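Local atomic coordinates of peptidase, M20/M25/M40 family (Staphylococcus aureus, PDB entry 4EWT), a protein that is a putative metal-dependent amidohydrolase of the M20/M25/M40 peptidase family, with two manganese ions bound, and probably cleaves amide bonds of N-acylated substrates. Residues 5-19 and 110-122. Residues are numbered along the deposited sequence; the frame is centred on the assembly and turned at random.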
loop_
_atom_site.group_PDB
_atom_site.type_symbol
_atom_site.label_atom_id
_atom_site.label_comp_id
_atom_site.label_asym_id
_atom_site.label_seq_id
_atom_site.Cartn_x
_atom_site.Cartn_y
_atom_site.Cartn_z
ATOM N N LEU A 5 6.675 -26.818 -56.653
ATOM C CA LEU A 5 6.819 -25.688 -55.747
ATOM C C LEU A 5 8.068 -25.845 -54.881
ATOM O O LEU A 5 8.929 -24.961 -54.856
ATOM C CB LEU A 5 5.579 -25.570 -54.856
ATOM C CG LEU A 5 5.092 -24.233 -54.274
ATOM C CD1 LEU A 5 4.705 -24.426 -52.823
ATOM C CD2 LEU A 5 6.051 -23.055 -54.432
ATOM N N ILE A 6 8.171 -26.977 -54.192
ATOM C CA ILE A 6 9.255 -27.206 -53.233
ATOM C C ILE A 6 10.634 -27.110 -53.887
ATOM O O ILE A 6 11.514 -26.402 -53.383
ATOM C CB ILE A 6 9.095 -28.560 -52.469
ATOM C CG1 ILE A 6 7.709 -28.671 -51.809
ATOM C CG2 ILE A 6 10.226 -28.763 -51.454
ATOM C CD1 ILE A 6 7.339 -27.542 -50.824
ATOM N N GLU A 7 10.826 -27.775 -55.025
ATOM C CA GLU A 7 12.133 -27.731 -55.658
ATOM C C GLU A 7 12.471 -26.393 -56.275
ATOM O O GLU A 7 13.605 -25.999 -56.288
ATOM C CB GLU A 7 12.388 -28.891 -56.627
ATOM C CG GLU A 7 11.254 -29.804 -56.841
ATOM C CD GLU A 7 11.654 -31.270 -56.826
ATOM O OE1 GLU A 7 11.321 -31.946 -55.839
ATOM O OE2 GLU A 7 12.290 -31.759 -57.792
ATOM N N THR A 8 11.485 -25.688 -56.772
ATOM C CA THR A 8 11.732 -24.312 -57.216
ATOM C C THR A 8 12.187 -23.439 -56.050
ATOM O O THR A 8 13.114 -22.642 -56.191
ATOM C CB THR A 8 10.494 -23.650 -57.848
ATOM O OG1 THR A 8 9.911 -24.532 -58.809
ATOM C CG2 THR A 8 10.881 -22.355 -58.541
ATOM N N LEU A 9 11.528 -23.590 -54.902
ATOM C CA LEU A 9 11.876 -22.811 -53.721
ATOM C C LEU A 9 13.252 -23.190 -53.188
ATOM O O LEU A 9 14.071 -22.314 -52.891
ATOM C CB LEU A 9 10.800 -22.941 -52.636
ATOM C CG LEU A 9 9.481 -22.209 -52.921
ATOM C CD1 LEU A 9 8.505 -22.421 -51.791
ATOM C CD2 LEU A 9 9.692 -20.712 -53.151
ATOM N N LYS A 10 13.520 -24.472 -53.095
ATOM C CA LYS A 10 14.837 -24.900 -52.695
ATOM C C LYS A 10 15.913 -24.337 -53.580
ATOM O O LYS A 10 16.934 -23.965 -53.103
ATOM C CB LYS A 10 14.944 -26.406 -52.662
ATOM C CG LYS A 10 14.071 -27.025 -51.658
ATOM C CD LYS A 10 13.877 -28.467 -51.901
ATOM C CE LYS A 10 14.162 -29.243 -50.656
ATOM N NZ LYS A 10 14.010 -30.687 -50.778
ATOM N N SER A 11 15.665 -24.267 -54.874
ATOM C CA SER A 11 16.654 -23.765 -55.841
ATOM C C SER A 11 16.879 -22.251 -55.760
ATOM O O SER A 11 17.866 -21.733 -56.290
ATOM C CB SER A 11 16.281 -24.178 -57.273
ATOM O OG SER A 11 15.247 -23.360 -57.799
ATOM N N LYS A 12 15.964 -21.549 -55.095
ATOM C CA LYS A 12 16.076 -20.103 -54.932
ATOM C C LYS A 12 16.440 -19.709 -53.501
ATOM O O LYS A 12 16.311 -18.535 -53.128
ATOM C CB LYS A 12 14.768 -19.418 -55.338
ATOM C CG LYS A 12 14.442 -19.465 -56.823
ATOM C CD LYS A 12 13.030 -18.955 -57.071
ATOM C CE LYS A 12 12.663 -19.015 -58.542
ATOM N NZ LYS A 12 11.295 -18.456 -58.779
ATOM N N GLU A 13 16.888 -20.678 -52.697
ATOM C CA GLU A 13 17.204 -20.407 -51.288
ATOM C C GLU A 13 18.277 -19.326 -51.189
ATOM O O GLU A 13 18.137 -18.379 -50.402
ATOM C CB GLU A 13 17.636 -21.678 -50.541
ATOM C CG GLU A 13 17.820 -21.470 -49.028
ATOM C CD GLU A 13 18.207 -22.738 -48.259
ATOM O OE1 GLU A 13 18.580 -23.754 -48.885
ATOM O OE2 GLU A 13 18.138 -22.710 -47.004
ATOM N N GLY A 14 19.318 -19.460 -52.017
ATOM C CA GLY A 14 20.424 -18.499 -52.081
ATOM C C GLY A 14 19.982 -17.064 -52.320
ATOM O O GLY A 14 20.549 -16.124 -51.753
ATOM N N LYS A 15 18.955 -16.908 -53.127
ATOM C CA LYS A 15 18.400 -15.621 -53.436
ATOM C C LYS A 15 17.674 -14.994 -52.214
ATOM O O LYS A 15 17.750 -13.808 -51.993
ATOM C CB LYS A 15 17.453 -15.770 -54.626
ATOM C CG LYS A 15 16.948 -14.532 -55.260
ATOM C CD LYS A 15 16.367 -14.887 -56.601
ATOM C CE LYS A 15 15.153 -14.093 -57.000
ATOM N NZ LYS A 15 15.309 -13.054 -58.043
ATOM N N MET A 16 16.949 -15.805 -51.469
ATOM C CA MET A 16 16.261 -15.330 -50.249
ATOM C C MET A 16 17.280 -14.778 -49.259
ATOM O O MET A 16 17.083 -13.712 -48.678
ATOM C CB MET A 16 15.493 -16.461 -49.559
ATOM C CG MET A 16 14.493 -17.191 -50.426
ATOM S SD MET A 16 13.720 -18.533 -49.511
ATOM C CE MET A 16 12.709 -19.265 -50.791
ATOM N N ILE A 17 18.372 -15.522 -49.096
ATOM C CA ILE A 17 19.435 -15.199 -48.156
ATOM C C ILE A 17 20.125 -13.891 -48.549
ATOM O O ILE A 17 20.280 -12.992 -47.716
ATOM C CB ILE A 17 20.420 -16.383 -48.024
ATOM C CG1 ILE A 17 19.720 -17.558 -47.332
ATOM C CG2 ILE A 17 21.686 -15.974 -47.262
ATOM C CD1 ILE A 17 20.409 -18.898 -47.507
ATOM N N GLU A 18 20.508 -13.793 -49.821
ATOM C CA GLU A 18 21.090 -12.582 -50.403
ATOM C C GLU A 18 20.167 -11.363 -50.246
ATOM O O GLU A 18 20.629 -10.259 -49.953
ATOM C CB GLU A 18 21.419 -12.848 -51.878
ATOM C CG GLU A 18 21.678 -11.629 -52.747
ATOM C CD GLU A 18 21.432 -11.932 -54.208
ATOM O OE1 GLU A 18 22.363 -12.418 -54.882
ATOM O OE2 GLU A 18 20.295 -11.700 -54.682
ATOM N N ILE A 19 18.864 -11.571 -50.418
ATOM C CA ILE A 19 17.896 -10.485 -50.253
ATOM C C ILE A 19 17.707 -10.078 -48.781
ATOM O O ILE A 19 17.601 -8.884 -48.483
ATOM C CB ILE A 19 16.542 -10.803 -50.945
ATOM C CG1 ILE A 19 16.713 -10.756 -52.479
ATOM C CG2 ILE A 19 15.457 -9.827 -50.494
ATOM C CD1 ILE A 19 15.571 -11.414 -53.261
ATOM N N ALA A 110 12.149 -10.999 -47.439
ATOM C CA ALA A 110 13.000 -11.818 -48.299
ATOM C C ALA A 110 12.284 -13.058 -48.833
ATOM O O ALA A 110 12.238 -13.283 -50.061
ATOM C CB ALA A 110 14.293 -12.207 -47.569
ATOM N N TYR A 111 11.724 -13.857 -47.927
ATOM C CA TYR A 111 11.100 -15.113 -48.332
ATOM C C TYR A 111 9.833 -14.845 -49.151
ATOM O O TYR A 111 9.556 -15.567 -50.102
ATOM C CB TYR A 111 10.810 -16.030 -47.133
ATOM C CG TYR A 111 9.412 -15.882 -46.565
ATOM C CD1 TYR A 111 8.316 -16.509 -47.172
ATOM C CD2 TYR A 111 9.182 -15.117 -45.430
ATOM C CE1 TYR A 111 7.025 -16.357 -46.664
ATOM C CE2 TYR A 111 7.893 -14.970 -44.908
ATOM C CZ TYR A 111 6.823 -15.597 -45.533
ATOM O OH TYR A 111 5.548 -15.449 -45.025
ATOM N N MET A 112 9.081 -13.809 -48.768
ATOM C CA MET A 112 7.845 -13.445 -49.454
ATOM C C MET A 112 8.095 -12.974 -50.889
ATOM O O MET A 112 7.333 -13.310 -51.797
ATOM C CB MET A 112 7.084 -12.368 -48.673
ATOM C CG MET A 112 5.716 -12.045 -49.273
ATOM S SD MET A 112 4.575 -13.460 -49.230
ATOM C CE MET A 112 4.082 -13.386 -47.490
ATOM N N LEU A 113 9.152 -12.189 -51.094
ATOM C CA LEU A 113 9.483 -11.739 -52.448
ATOM C C LEU A 113 9.778 -12.928 -53.359
ATOM O O LEU A 113 9.275 -12.993 -54.484
ATOM C CB LEU A 113 10.662 -10.750 -52.451
ATOM C CG LEU A 113 10.481 -9.343 -51.870
ATOM C CD1 LEU A 113 11.835 -8.675 -51.797
ATOM C CD2 LEU A 113 9.500 -8.477 -52.671
ATOM N N VAL A 114 10.564 -13.877 -52.862
ATOM C CA VAL A 114 10.939 -15.056 -53.643
ATOM C C VAL A 114 9.768 -16.043 -53.805
ATOM O O VAL A 114 9.622 -16.678 -54.852
ATOM C CB VAL A 114 12.209 -15.743 -53.060
ATOM C CG1 VAL A 114 12.564 -17.006 -53.841
ATOM C CG2 VAL A 114 13.383 -14.774 -53.066
ATOM N N LEU A 115 8.926 -16.156 -52.785
ATOM C CA LEU A 115 7.729 -16.974 -52.903
ATOM C C LEU A 115 6.754 -16.383 -53.920
ATOM O O LEU A 115 6.146 -17.119 -54.693
ATOM C CB LEU A 115 7.044 -17.137 -51.553
ATOM C CG LEU A 115 5.665 -17.821 -51.566
ATOM C CD1 LEU A 115 5.745 -19.249 -52.078
ATOM C CD2 LEU A 115 5.058 -17.790 -50.173
ATOM N N ALA A 116 6.602 -15.061 -53.903
ATOM C CA ALA A 116 5.664 -14.387 -54.796
ATOM C C ALA A 116 6.072 -14.556 -56.260
ATOM O O ALA A 116 5.234 -14.873 -57.109
ATOM C CB ALA A 116 5.541 -12.919 -54.433
ATOM N N GLU A 117 7.360 -14.355 -56.532
ATOM C CA GLU A 117 7.961 -14.628 -57.841
ATOM C C GLU A 117 7.646 -16.051 -58.287
ATOM O O GLU A 117 7.234 -16.282 -59.436
ATOM C CB GLU A 117 9.479 -14.420 -57.769
ATOM C CG GLU A 117 10.249 -14.905 -59.008
ATOM C CD GLU A 117 11.757 -14.790 -58.842
ATOM O OE1 GLU A 117 12.471 -15.774 -59.122
ATOM O OE2 GLU A 117 12.233 -13.719 -58.425
ATOM N N THR A 118 7.824 -16.993 -57.361
ATOM C CA THR A 118 7.601 -18.411 -57.635
ATOM C C THR A 118 6.130 -18.722 -57.915
ATOM O O THR A 118 5.826 -19.389 -58.896
ATOM C CB THR A 118 8.125 -19.291 -56.493
ATOM O OG1 THR A 118 9.499 -18.970 -56.246
ATOM C CG2 THR A 118 8.016 -20.760 -56.855
ATOM N N LEU A 119 5.223 -18.222 -57.077
ATOM C CA LEU A 119 3.787 -18.418 -57.306
ATOM C C LEU A 119 3.341 -17.797 -58.629
ATOM O O LEU A 119 2.426 -18.306 -59.274
ATOM C CB LEU A 119 2.946 -17.866 -56.142
ATOM C CG LEU A 119 3.036 -18.565 -54.775
ATOM C CD1 LEU A 119 2.285 -17.785 -53.707
ATOM C CD2 LEU A 119 2.517 -20.015 -54.845
ATOM N N ALA A 120 4.003 -16.712 -59.034
ATOM C CA ALA A 120 3.708 -16.030 -60.298
ATOM C C ALA A 120 4.029 -16.867 -61.544
ATOM O O ALA A 120 3.436 -16.651 -62.608
ATOM C CB ALA A 120 4.431 -14.690 -60.368
ATOM N N GLU A 121 4.964 -17.804 -61.415
ATOM C CA GLU A 121 5.313 -18.676 -62.532
ATOM C C GLU A 121 4.510 -19.979 -62.506
ATOM O O GLU A 121 4.711 -20.860 -63.341
ATOM C CB GLU A 121 6.838 -18.892 -62.622
ATOM C CG GLU A 121 7.474 -19.658 -61.491
ATOM C CD GLU A 121 8.926 -19.265 -61.245
ATOM O OE1 GLU A 121 9.636 -20.027 -60.549
ATOM O OE2 GLU A 121 9.363 -18.191 -61.720
ATOM N N MET A 122 3.573 -20.063 -61.562
ATOM C CA MET A 122 2.743 -21.251 -61.381
ATOM C C MET A 122 1.246 -20.956 -61.458
ATOM O O MET A 122 0.442 -21.648 -60.826
ATOM C CB MET A 122 3.063 -21.936 -60.051
ATOM C CG MET A 122 4.494 -22.451 -59.929
ATOM S SD MET A 122 4.751 -23.379 -58.405
ATOM C CE MET A 122 3.919 -24.915 -58.804
#
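Lys12 sets its CG anti to its own carbonyl carbon (chi1 -69°) and runs fully extended from there, which carries NZ across to Glu117 and Thr118 of the facing helix and to Glu121 just past its C-terminal end. Lys12 NZ forms salt bridges with Glu117 OE1 and Glu121 OE1, each at 2.9 Å. A third bond runs from Lys12 NZ to Thr118 OG1 (3.1 Å). Neither carboxylate is met in its plane: NZ lies on the anti side of Glu117 OE1, 26° out, and above the Glu121 group, 37° out. Thr118 OG1 in turn donates to Val114 O at 2.7 Å, which leaves its oxygen to accept from Lys12 and fixes its rotation. Lys15, bent near its end, adds a weak salt bridge from NZ to Glu117 OE2, an oxygen also paired with Lys47.

Beside this salt-bridge network the packing is apolar. Val114 is the wedge: CG1 meets Lys12 CB at 3.6 Å, while CG2 lies 3.7 Å from Met16 CG and also touches Ile19 CD1. Toward the other end, Thr118 CG2 packs against the methyls of Thr8 and Leu5.

Axes of 13-19 and 110-120 approach to 8.6 Å in a roughly antiparallel crossing. Helix 34-43 flanks the Lys15 and Leu113 side, helix 372-386 covers Leu5 and Leu115, and Met112 and Ala116, which do not touch 5-19, rest on Val132 of strand 129-135, so helix 105-120 lies between the mixed sheet and the N-terminal helices.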